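Local coordinates for protein endoglucanase (Clostridium thermocellum, PDB 2E4T) that hydrolyses beta-1,4-glucan chains such as cellulose, and probably xyloglucan, as the family 44 glycoside hydrolase module of a larger enzyme, at residues Tyr233-Tyr238 / Asp325-Gln330. Residues are numbered along the deposited sequence; the frame is centred on the assembly and turned at random.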
# COMPACT_ATOMS: atom_id res chain seq x y z
N TYR A 233 -2.45 1.75 11.72
CA TYR A 233 -3.19 0.54 11.42
C TYR A 233 -4.58 0.81 10.80
O TYR A 233 -5.13 -0.07 10.10
CB TYR A 233 -3.37 -0.35 12.68
CG TYR A 233 -4.53 0.03 13.57
CD1 TYR A 233 -5.78 -0.54 13.38
CD2 TYR A 233 -4.37 0.93 14.59
CE1 TYR A 233 -6.88 -0.22 14.19
CE2 TYR A 233 -5.45 1.28 15.41
CZ TYR A 233 -6.68 0.69 15.20
OH TYR A 233 -7.79 0.98 15.98
N GLY A 234 -5.17 1.95 11.12
CA GLY A 234 -6.56 2.18 10.74
C GLY A 234 -7.03 3.48 11.36
O GLY A 234 -6.27 4.20 12.03
N PHE A 235 -8.31 3.78 11.10
CA PHE A 235 -8.82 5.12 11.31
C PHE A 235 -8.62 5.63 12.75
O PHE A 235 -8.29 6.81 12.92
CB PHE A 235 -10.31 5.19 10.92
CG PHE A 235 -10.80 6.59 10.91
CD1 PHE A 235 -10.70 7.36 9.74
CD2 PHE A 235 -11.26 7.21 12.09
CE1 PHE A 235 -11.08 8.69 9.73
CE2 PHE A 235 -11.59 8.57 12.08
CZ PHE A 235 -11.48 9.27 10.90
N ALA A 236 -8.86 4.81 13.77
CA ALA A 236 -8.71 5.35 15.13
C ALA A 236 -7.27 5.81 15.41
O ALA A 236 -7.06 6.73 16.21
CB ALA A 236 -9.16 4.34 16.19
N ALA A 237 -6.28 5.17 14.78
CA ALA A 237 -4.92 5.67 14.88
C ALA A 237 -4.72 6.97 14.09
O ALA A 237 -4.00 7.87 14.53
CB ALA A 237 -3.91 4.61 14.45
N TYR A 238 -5.35 7.06 12.90
CA TYR A 238 -5.31 8.33 12.15
C TYR A 238 -5.85 9.47 13.03
O TYR A 238 -5.37 10.61 12.97
CB TYR A 238 -6.20 8.32 10.90
CG TYR A 238 -5.97 7.30 9.81
CD1 TYR A 238 -5.16 6.16 9.93
CD2 TYR A 238 -6.71 7.45 8.63
CE1 TYR A 238 -5.14 5.20 8.95
CE2 TYR A 238 -6.67 6.49 7.63
CZ TYR A 238 -5.91 5.35 7.77
OH TYR A 238 -5.95 4.42 6.78
N ASP A 325 -21.85 1.82 5.14
CA ASP A 325 -22.42 1.29 6.38
C ASP A 325 -21.25 0.83 7.26
O ASP A 325 -20.74 -0.29 7.09
CB ASP A 325 -23.33 0.12 6.05
CG ASP A 325 -23.99 -0.50 7.26
OD1 ASP A 325 -23.81 0.05 8.36
OD2 ASP A 325 -24.64 -1.55 7.09
N SER A 326 -20.79 1.71 8.14
CA SER A 326 -19.72 1.38 9.08
C SER A 326 -19.70 2.44 10.16
O SER A 326 -20.30 3.51 10.02
CB SER A 326 -18.35 1.34 8.43
OG SER A 326 -17.87 2.65 8.21
N TRP A 327 -18.92 2.19 11.23
CA TRP A 327 -18.77 3.20 12.27
C TRP A 327 -18.10 4.46 11.74
O TRP A 327 -18.35 5.56 12.26
CB TRP A 327 -18.02 2.63 13.48
CG TRP A 327 -16.57 2.28 13.27
CD1 TRP A 327 -16.04 1.07 12.90
CD2 TRP A 327 -15.45 3.14 13.47
NE1 TRP A 327 -14.66 1.12 12.88
CE2 TRP A 327 -14.28 2.38 13.24
CE3 TRP A 327 -15.31 4.47 13.85
CZ2 TRP A 327 -12.99 2.92 13.39
CZ3 TRP A 327 -14.02 5.01 14.02
CH2 TRP A 327 -12.89 4.22 13.78
N ILE A 328 -17.23 4.30 10.73
CA ILE A 328 -16.57 5.45 10.11
C ILE A 328 -17.59 6.25 9.31
O ILE A 328 -17.68 7.50 9.42
CB ILE A 328 -15.37 5.01 9.29
CG1 ILE A 328 -14.36 4.25 10.15
CG2 ILE A 328 -14.68 6.25 8.68
CD1 ILE A 328 -13.18 3.67 9.35
N GLY A 329 -18.38 5.56 8.49
CA GLY A 329 -19.44 6.25 7.72
C GLY A 329 -20.44 6.96 8.62
O GLY A 329 -20.95 8.04 8.27
N GLN A 330 -20.76 6.35 9.77
CA GLN A 330 -21.74 6.97 10.67
C GLN A 330 -21.16 8.15 11.46
O GLN A 330 -21.77 9.24 11.48
CB GLN A 330 -22.29 5.92 11.61
CG GLN A 330 -23.26 6.54 12.61
CD GLN A 330 -24.06 5.54 13.38
OE1 GLN A 330 -24.05 4.36 13.04
NE2 GLN A 330 -24.78 6.00 14.39
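Phe235 of helix 235-240 meets Trp327 and Ile328 of helix 327-331, and the contact is apolar. CB of Phe235 lies 3.6 Å from Ile328 CD1, the end of the isoleucine's long branch. With CG of Phe235 anti to the backbone N (chi1 -170°), the ring turns alongside Ile328 and offers a face, toward its rim, to CG2.

The aromatic pair is oblique. The Phe235 ring and the six-membered ring of Trp327 have centroids 5.9 Å apart and planes at 81°. The touching atoms are Phe235 CD2 and Trp327 CH2, at 3.8 Å. Ala236 N approaches the indole edge near its plane, 4.1 Å from Trp327 CH2. Ile328 CG1 lies over the centre of the six-membered ring of Trp327, 3.5 Å above its plane.

The fold is a TIM-like barrel. Helix 235-240 begins just after barrel strand 226-232, and helix 327-331 lies in the long connection between barrel strands 279-284 and 354-360. Ile338 of helix 338-349 also packs on Phe235.

Polar bonds hold the start of helix 327-331 and the indole of Trp327. Ser326 is the N-cap, and its OG accepts from Gly329 N at 3.0 Å, nearly straight (176°). Trp327 NE1 is hydrogen-bonded to Glu287 OE2.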